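Local coordinates for protein esterase (Uncultured bacterium, PDB 5EGN) that probably hydrolyses carboxylic esters and opens the lactone ring of N-acyl homoserine lactones, as an alpha/beta-hydrolase with quorum-quenching activity, at residues N92-M97 / N188-W193; N136-A141 / F175-F180; G144-A149 / E160-M165. The protein carries 2 engineered substitutions. All coordinates share one frame; numbering follows the deposited sequence.

In the fold
The three contacts lie in one alpha/beta-hydrolase fold, and all involve the largely helical insertion between strands 110-116 and 206-211. Contact 1 joins the start of helix 94-105, just after strand 87-92, to the chain leaving that insertion, and so spans the other two along the sequence. Contact 2 pairs the start of helix 138-146 with the start of helix 177-185, and contact 3, within that span, brings the end of helix 138-146 to helix 159-168. Their centres lie about 15 to 19 Å apart, and F191 packs on F180 between contacts 1 and 2. Contacts 2 and 3 join helices within the inserted region, and contact 1 joins its outgoing chain to helix 94-105.

Contact 1 of 3, residues N92-M97 / N188-W193; sequences NSIGGM and NGVFAW
The indole of W193 receives M97 over one face: M97 CB sits 3.9 Å from the centroid of the six-membered ring, 26° off its normal, a CH-pi contact offset toward the rim. Further along, M97 CG touches W193 CZ3 at 3.6 Å, and the sulfur of M97 lies obliquely to the same ring, SD 4.8 Å from its centroid, which makes this a Met-aromatic pair. Beyond CG the methionine runs extended (chi2 -175°, chi3 -176°), carrying its methyl past the indole to V190, where M97 CE rests 3.9 Å from V190 CG2. I94 meets the same valine, its CD1 3.8 Å from V190 CB, the two side chains crossing at about a right angle. At the polar end of the indole, W193 NE1 is satisfied by a hydrogen bond to Q101 OE1, farther along helix 94-105, while I68 of helix 68-81 touches I94, M97 and W193. S93 and G95 belong to a GxSxG pattern that is probably the nucleophile elbow of this fold. Helix 94-105 is therefore joined to segment 188-193 by buried apolar and sulfur-aromatic contacts, with the indole N-H as a polar tie to the same helix.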
loop_
_atom_site.group_PDB
_atom_site.type_symbol
_atom_site.label_atom_id
_atom_site.label_comp_id
_atom_site.label_asym_id
_atom_site.label_seq_id
_atom_site.Cartn_x
_atom_site.Cartn_y
_atom_site.Cartn_z
ATOM N N ASN A 92 -9.744 4.237 11.300
ATOM C CA ASN A 92 -10.355 2.935 11.074
ATOM C C ASN A 92 -10.169 2.026 12.285
ATOM O O ASN A 92 -9.042 1.787 12.715
ATOM C CB ASN A 92 -9.760 2.287 9.824
ATOM C CG ASN A 92 -10.537 1.071 9.369
ATOM O OD1 ASN A 92 -10.002 0.201 8.688
ATOM N ND2 ASN A 92 -11.810 1.007 9.741
ATOM N N SER A 93 -11.280 1.528 12.827
ATOM C CA SER A 93 -11.271 0.730 14.055
ATOM C C SER A 93 -10.552 1.455 15.184
ATOM O O SER A 93 -11.059 2.431 15.737
ATOM C CB SER A 93 -10.616 -0.634 13.814
ATOM O OG SER A 93 -10.406 -1.326 15.032
ATOM N N ILE A 94 -9.359 0.969 15.513
ATOM C CA ILE A 94 -8.558 1.556 16.574
ATOM C C ILE A 94 -8.098 2.955 16.176
ATOM O O ILE A 94 -7.835 3.795 17.033
ATOM C CB ILE A 94 -7.337 0.672 16.918
ATOM C CG1 ILE A 94 -6.703 1.121 18.236
ATOM C CG2 ILE A 94 -6.318 0.682 15.789
ATOM C CD1 ILE A 94 -5.513 0.291 18.650
ATOM N N GLY A 95 -8.021 3.208 14.874
ATOM C CA GLY A 95 -7.676 4.526 14.376
ATOM C C GLY A 95 -8.750 5.529 14.748
ATOM O O GLY A 95 -8.459 6.687 15.050
ATOM N N GLY A 96 -10.000 5.076 14.722
ATOM C CA GLY A 96 -11.120 5.894 15.145
ATOM C C GLY A 96 -11.022 6.215 16.623
ATOM O O GLY A 96 -11.299 7.340 17.046
ATOM N N MET A 97 -10.620 5.218 17.407
ATOM C CA MET A 97 -10.367 5.406 18.831
ATOM C C MET A 97 -9.318 6.486 19.052
ATOM O O MET A 97 -9.498 7.390 19.870
ATOM C CB MET A 97 -9.903 4.102 19.481
ATOM C CG MET A 97 -10.854 2.938 19.319
ATOM S SD MET A 97 -10.286 1.488 20.226
ATOM C CE MET A 97 -11.529 0.295 19.747
ATOM N N ASN A 188 -6.417 0.748 29.085
ATOM C CA ASN A 188 -6.939 1.666 28.086
ATOM C C ASN A 188 -6.448 1.278 26.696
ATOM O O ASN A 188 -6.233 2.133 25.836
ATOM C CB ASN A 188 -6.544 3.104 28.416
ATOM C CG ASN A 188 -7.249 3.629 29.651
ATOM O OD1 ASN A 188 -8.399 4.065 29.583
ATOM N ND2 ASN A 188 -6.564 3.591 30.787
ATOM N N GLY A 189 -6.270 -0.024 26.493
ATOM C CA GLY A 189 -5.878 -0.556 25.202
ATOM C C GLY A 189 -7.063 -0.640 24.262
ATOM O O GLY A 189 -8.138 -0.134 24.573
ATOM N N VAL A 190 -6.870 -1.293 23.120
ATOM C CA VAL A 190 -7.892 -1.339 22.074
ATOM C C VAL A 190 -9.214 -1.938 22.567
ATOM O O VAL A 190 -10.289 -1.535 22.120
ATOM C CB VAL A 190 -7.390 -2.138 20.842
ATOM C CG1 VAL A 190 -7.055 -3.576 21.219
ATOM C CG2 VAL A 190 -8.412 -2.095 19.714
ATOM N N PHE A 191 -9.137 -2.875 23.507
ATOM C CA PHE A 191 -10.332 -3.554 23.994
ATOM C C PHE A 191 -10.946 -2.870 25.213
ATOM O O PHE A 191 -12.161 -2.903 25.402
ATOM C CB PHE A 191 -10.014 -5.013 24.337
ATOM C CG PHE A 191 -9.772 -5.882 23.135
ATOM C CD1 PHE A 191 -10.805 -6.183 22.263
ATOM C CD2 PHE A 191 -8.518 -6.414 22.888
ATOM C CE1 PHE A 191 -10.587 -6.988 21.161
ATOM C CE2 PHE A 191 -8.296 -7.220 21.787
ATOM C CZ PHE A 191 -9.331 -7.506 20.925
ATOM N N ALA A 192 -10.106 -2.252 26.035
ATOM C CA ALA A 192 -10.554 -1.728 27.321
ATOM C C ALA A 192 -10.894 -0.240 27.276
ATOM O O ALA A 192 -11.613 0.261 28.143
ATOM C CB ALA A 192 -9.499 -1.989 28.382
ATOM N N TRP A 193 -10.373 0.459 26.272
ATOM C CA TRP A 193 -10.614 1.891 26.108
ATOM C C TRP A 193 -12.105 2.198 26.023
ATOM O O TRP A 193 -12.809 1.666 25.167
ATOM C CB TRP A 193 -9.897 2.404 24.860
ATOM C CG TRP A 193 -10.054 3.866 24.601
ATOM C CD1 TRP A 193 -9.404 4.886 25.234
ATOM C CD2 TRP A 193 -10.894 4.477 23.616
ATOM N NE1 TRP A 193 -9.798 6.093 24.711
ATOM C CE2 TRP A 193 -10.710 5.869 23.716
ATOM C CE3 TRP A 193 -11.787 3.980 22.662
ATOM C CZ2 TRP A 193 -11.388 6.771 22.899
ATOM C CZ3 TRP A 193 -12.459 4.876 21.854
ATOM C CH2 TRP A 193 -12.256 6.255 21.975
#

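Contact 2 of 3, residues N136-A141 / F175-F180; sequences NDYIGA and FPKHVF
Within the helical cap inserted into the alpha/beta-hydrolase fold, Y138 at the start of helix 138-146 reaches across to F175, just before helix 177-185, and to K177 and F180 in its first turn. K177 lays its bent aliphatic chain over one face of the tyrosine, CD sitting above the centre, 3.6 Å from the Y138 ring centroid and 7° off the normal. The chain then turns back toward the root of the tyrosine, where K177 NZ, 4.5 Å from the same centroid, makes an off-centre cation-pi contact, with a long, weak ion pair to D181. F180 takes the tyrosine differently: Y138 CE1 points at the middle of its face, 3.6 Å from F180 CG, in an edge-to-face pair with centroids 4.8 Å apart and planes at 57°. A chi1 of 163°, with CG anti to the backbone N, directs the ring toward segment 175-180 so that its hydroxyl arrives at the edge of F175, Y138 OH lying in the plane of that ring beside CE2. With an alanine in place of Y138, K177 would probably lose the aromatic surface that steadies its chain, and the face of F180 would be left without its edge-on partner. F134 of helix 128-136 and F191 also pack on F180, while F175 meets F28 and H56, linking the cluster to loops of the core. The cluster joins two helices of the cap region, a helical insertion into the core fold that many alpha/beta-hydrolases carry and that here lies between strands 110-116 and 206-211.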
loop_
_atom_site.group_PDB
_atom_site.type_symbol
_atom_site.label_atom_id
_atom_site.label_comp_id
_atom_site.label_asym_id
_atom_site.label_seq_id
_atom_site.Cartn_x
_atom_site.Cartn_y
_atom_site.Cartn_z
ATOM N N ASN A 136 -6.873 -19.093 23.988
ATOM C CA ASN A 136 -6.715 -20.510 23.685
ATOM C C ASN A 136 -5.994 -20.722 22.359
ATOM O O ASN A 136 -5.049 -21.504 22.270
ATOM C CB ASN A 136 -8.085 -21.193 23.671
ATOM C CG ASN A 136 -8.025 -22.621 23.172
ATOM O OD1 ASN A 136 -8.147 -22.877 21.975
ATOM N ND2 ASN A 136 -7.851 -23.563 24.092
ATOM N N ASP A 137 -6.446 -20.011 21.333
ATOM C CA ASP A 137 -5.831 -20.080 20.016
ATOM C C ASP A 137 -5.873 -18.705 19.369
ATOM O O ASP A 137 -6.886 -18.305 18.809
ATOM C CB ASP A 137 -6.539 -21.114 19.139
ATOM C CG ASP A 137 -5.737 -21.477 17.904
ATOM O OD1 ASP A 137 -4.682 -20.847 17.663
ATOM O OD2 ASP A 137 -6.165 -22.389 17.168
ATOM N N TYR A 138 -4.763 -17.985 19.458
ATOM C CA TYR A 138 -4.691 -16.605 18.990
ATOM C C TYR A 138 -5.020 -16.453 17.503
ATOM O O TYR A 138 -5.966 -15.749 17.136
ATOM C CB TYR A 138 -3.303 -16.033 19.271
ATOM C CG TYR A 138 -2.981 -14.781 18.488
ATOM C CD1 TYR A 138 -3.584 -13.570 18.796
ATOM C CD2 TYR A 138 -2.062 -14.807 17.444
ATOM C CE1 TYR A 138 -3.285 -12.419 18.083
ATOM C CE2 TYR A 138 -1.760 -13.666 16.724
ATOM C CZ TYR A 138 -2.373 -12.476 17.049
ATOM O OH TYR A 138 -2.070 -11.339 16.339
ATOM N N ILE A 139 -4.235 -17.112 16.658
ATOM C CA ILE A 139 -4.362 -16.989 15.208
ATOM C C ILE A 139 -5.720 -17.487 14.711
ATOM O O ILE A 139 -6.342 -16.871 13.839
ATOM C CB ILE A 139 -3.229 -17.758 14.503
ATOM C CG1 ILE A 139 -1.879 -17.103 14.814
ATOM C CG2 ILE A 139 -3.452 -17.808 13.000
ATOM C CD1 ILE A 139 -0.682 -17.963 14.485
ATOM N N GLY A 140 -6.179 -18.601 15.278
ATOM C CA GLY A 140 -7.467 -19.169 14.924
ATOM C C GLY A 140 -8.612 -18.237 15.270
ATOM O O GLY A 140 -9.470 -17.953 14.429
ATOM N N ALA A 141 -8.619 -17.755 16.510
ATOM C CA ALA A 141 -9.629 -16.804 16.959
ATOM C C ALA A 141 -9.631 -15.542 16.101
ATOM O O ALA A 141 -10.695 -15.048 15.722
ATOM C CB ALA A 141 -9.410 -16.445 18.421
ATOM N N PHE A 175 3.248 -7.276 12.798
ATOM C CA PHE A 175 2.452 -7.279 14.016
ATOM C C PHE A 175 2.850 -8.453 14.898
ATOM O O PHE A 175 2.310 -9.550 14.758
ATOM C CB PHE A 175 0.963 -7.342 13.671
ATOM C CG PHE A 175 0.054 -7.257 14.862
ATOM C CD1 PHE A 175 -0.090 -6.068 15.555
ATOM C CD2 PHE A 175 -0.678 -8.358 15.272
ATOM C CE1 PHE A 175 -0.933 -5.981 16.647
ATOM C CE2 PHE A 175 -1.525 -8.278 16.362
ATOM C CZ PHE A 175 -1.653 -7.087 17.050
ATOM N N PRO A 176 3.809 -8.229 15.807
ATOM C CA PRO A 176 4.264 -9.298 16.698
ATOM C C PRO A 176 3.243 -9.600 17.787
ATOM O O PRO A 176 2.363 -8.785 18.053
ATOM C CB PRO A 176 5.554 -8.733 17.292
ATOM C CG PRO A 176 5.364 -7.269 17.263
ATOM C CD PRO A 176 4.520 -6.964 16.053
ATOM N N LYS A 177 3.370 -10.766 18.407
ATOM C CA LYS A 177 2.384 -11.245 19.368
ATOM C C LYS A 177 2.360 -10.424 20.656
ATOM O O LYS A 177 1.304 -10.233 21.271
ATOM C CB LYS A 177 2.656 -12.713 19.691
ATOM C CG LYS A 177 1.559 -13.383 20.477
ATOM C CD LYS A 177 0.198 -13.154 19.853
ATOM C CE LYS A 177 -0.856 -13.138 20.942
ATOM N NZ LYS A 177 -0.789 -14.351 21.809
ATOM N N HIS A 178 3.530 -9.936 21.054
ATOM C CA HIS A 178 3.657 -9.196 22.302
ATOM C C HIS A 178 2.944 -7.849 22.234
ATOM O O HIS A 178 2.538 -7.305 23.257
ATOM C CB HIS A 178 5.130 -8.993 22.662
ATOM C CG HIS A 178 5.791 -7.873 21.918
ATOM N ND1 HIS A 178 6.452 -8.060 20.724
ATOM C CD2 HIS A 178 5.904 -6.556 22.210
ATOM C CE1 HIS A 178 6.937 -6.903 20.307
ATOM N NE2 HIS A 178 6.618 -5.975 21.190
ATOM N N VAL A 179 2.801 -7.309 21.029
ATOM C CA VAL A 179 2.060 -6.069 20.847
ATOM C C VAL A 179 0.576 -6.322 21.078
ATOM O O VAL A 179 -0.104 -5.529 21.736
ATOM C CB VAL A 179 2.281 -5.468 19.449
ATOM C CG1 VAL A 179 1.322 -4.314 19.201
ATOM C CG2 VAL A 179 3.713 -4.998 19.310
ATOM N N PHE A 180 0.077 -7.435 20.549
ATOM C CA PHE A 180 -1.304 -7.831 20.797
ATOM C C PHE A 180 -1.524 -8.016 22.294
ATOM O O PHE A 180 -2.440 -7.427 22.867
ATOM C CB PHE A 180 -1.657 -9.116 20.044
ATOM C CG PHE A 180 -3.059 -9.603 20.298
ATOM C CD1 PHE A 180 -3.303 -10.622 21.205
ATOM C CD2 PHE A 180 -4.136 -9.028 19.639
ATOM C CE1 PHE A 180 -4.589 -11.066 21.440
ATOM C CE2 PHE A 180 -5.423 -9.469 19.871
ATOM C CZ PHE A 180 -5.647 -10.489 20.773
#

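Contact 3 of 3, residues G144-A149 / E160-M165; sequences GLLEGA and EILAVM
L146, L162 and M165 supply the apolar contacts that join the end of helix 138-146 to helix 159-168. L146 CB stands 3.8 Å from L162 CD1, and its CD2 branch meets the root of the methionine, 3.7 Å from M165 CB. A chi1 of -178° turns the side chain of L162 so that its CD1 branch meets the other segment. M165 bends at chi2 and chi3, so its end leads away from L146 and packs on F243 and L246. E147 CG also brushes L162 CD2 at 4.3 Å. A second group of contacts sets methyls against backbone: L162 CD1 lies by the carbonyl of L146, and L146 CD2 by that of M165. The polar bonds run within the segments or outward. A149 N donates to L146 O at 3.1 Å, closing a type I turn from L146 to A149; E147 O accepts a hydrogen bond from K155 NZ, while the E147 carboxylate has a long, weak ion pair with K166. Helix 159-168 thus packs on the C-terminal part of helix 138-146 through L162 and M165, and on helix 244-247 through I161 and M165; its E160 forms a salt bridge with R158 of the second subunit.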
loop_
_atom_site.group_PDB
_atom_site.type_symbol
_atom_site.label_atom_id
_atom_site.label_comp_id
_atom_site.label_asym_id
_atom_site.label_seq_id
_atom_site.Cartn_x
_atom_site.Cartn_y
_atom_site.Cartn_z
ATOM N N GLY A 144 -11.165 -16.272 12.721
ATOM C CA GLY A 144 -12.600 -16.329 12.931
ATOM C C GLY A 144 -13.228 -14.952 13.033
ATOM O O GLY A 144 -14.314 -14.718 12.504
ATOM N N LEU A 145 -12.545 -14.036 13.713
ATOM C CA LEU A 145 -13.025 -12.664 13.829
ATOM C C LEU A 145 -12.986 -11.955 12.480
ATOM O O LEU A 145 -13.862 -11.151 12.161
ATOM C CB LEU A 145 -12.192 -11.887 14.852
ATOM C CG LEU A 145 -12.573 -10.426 15.106
ATOM C CD1 LEU A 145 -12.639 -10.164 16.595
ATOM C CD2 LEU A 145 -11.580 -9.480 14.449
ATOM N N LEU A 146 -11.967 -12.267 11.686
ATOM C CA LEU A 146 -11.770 -11.603 10.405
ATOM C C LEU A 146 -12.757 -12.070 9.345
ATOM O O LEU A 146 -13.011 -11.358 8.372
ATOM C CB LEU A 146 -10.338 -11.810 9.917
ATOM C CG LEU A 146 -9.539 -10.508 9.915
ATOM C CD1 LEU A 146 -9.702 -9.788 11.244
ATOM C CD2 LEU A 146 -8.079 -10.774 9.628
ATOM N N GLU A 147 -13.320 -13.258 9.533
ATOM C CA GLU A 147 -14.361 -13.725 8.620
ATOM C C GLU A 147 -15.657 -12.924 8.775
ATOM O O GLU A 147 -16.566 -13.038 7.954
ATOM C CB GLU A 147 -14.628 -15.216 8.828
ATOM C CG GLU A 147 -13.657 -16.105 8.070
ATOM C CD GLU A 147 -13.846 -17.578 8.364
ATOM O OE1 GLU A 147 -14.692 -17.915 9.218
ATOM O OE2 GLU A 147 -13.149 -18.401 7.734
ATOM N N GLY A 148 -15.735 -12.109 9.822
ATOM C CA GLY A 148 -16.883 -11.247 10.031
ATOM C C GLY A 148 -16.560 -9.793 9.746
ATOM O O GLY A 148 -17.367 -8.902 10.012
ATOM N N ALA A 149 -15.373 -9.556 9.191
ATOM C CA ALA A 149 -14.897 -8.201 8.929
ATOM C C ALA A 149 -15.137 -7.770 7.487
ATOM O O ALA A 149 -15.013 -6.590 7.157
ATOM C CB ALA A 149 -13.419 -8.093 9.262
ATOM N N GLU A 160 -8.842 -11.115 -1.851
ATOM C CA GLU A 160 -7.505 -10.634 -1.523
ATOM C C GLU A 160 -7.492 -9.768 -0.263
ATOM O O GLU A 160 -6.459 -9.635 0.396
ATOM C CB GLU A 160 -6.919 -9.847 -2.698
ATOM C CG GLU A 160 -7.670 -8.566 -3.037
ATOM C CD GLU A 160 -8.705 -8.759 -4.128
ATOM O OE1 GLU A 160 -9.012 -9.922 -4.465
ATOM O OE2 GLU A 160 -9.205 -7.745 -4.656
ATOM N N ILE A 161 -8.639 -9.179 0.065
ATOM C CA ILE A 161 -8.767 -8.351 1.260
ATOM C C ILE A 161 -8.642 -9.194 2.529
ATOM O O ILE A 161 -7.784 -8.937 3.378
ATOM C CB ILE A 161 -10.111 -7.594 1.275
ATOM C CG1 ILE A 161 -10.198 -6.636 0.086
ATOM C CG2 ILE A 161 -10.284 -6.840 2.585
ATOM C CD1 ILE A 161 -11.493 -5.854 0.019
ATOM N N LEU A 162 -9.501 -10.202 2.650
ATOM C CA LEU A 162 -9.441 -11.116 3.784
ATOM C C LEU A 162 -8.093 -11.825 3.821
ATOM O O LEU A 162 -7.554 -12.100 4.897
ATOM C CB LEU A 162 -10.578 -12.138 3.719
ATOM C CG LEU A 162 -10.645 -13.119 4.893
ATOM C CD1 LEU A 162 -10.734 -12.360 6.207
ATOM C CD2 LEU A 162 -11.818 -14.076 4.744
ATOM N N ALA A 163 -7.550 -12.114 2.639
ATOM C CA ALA A 163 -6.217 -12.707 2.545
ATOM C C ALA A 163 -5.146 -11.828 3.202
ATOM O O ALA A 163 -4.409 -12.280 4.085
ATOM C CB ALA A 163 -5.859 -12.972 1.090
ATOM N N VAL A 164 -5.066 -10.572 2.769
ATOM C CA VAL A 164 -4.027 -9.670 3.258
ATOM C C VAL A 164 -4.239 -9.333 4.734
ATOM O O VAL A 164 -3.275 -9.096 5.468
ATOM C CB VAL A 164 -3.958 -8.362 2.419
ATOM C CG1 VAL A 164 -5.144 -7.452 2.702
ATOM C CG2 VAL A 164 -2.656 -7.626 2.685
ATOM N N MET A 165 -5.493 -9.336 5.178
ATOM C CA MET A 165 -5.775 -9.019 6.571
ATOM C C MET A 165 -5.414 -10.194 7.473
ATOM O O MET A 165 -4.948 -10.003 8.597
ATOM C CB MET A 165 -7.240 -8.630 6.756
ATOM C CG MET A 165 -7.417 -7.351 7.548
ATOM S SD MET A 165 -6.602 -5.947 6.763
ATOM C CE MET A 165 -7.618 -5.744 5.301
#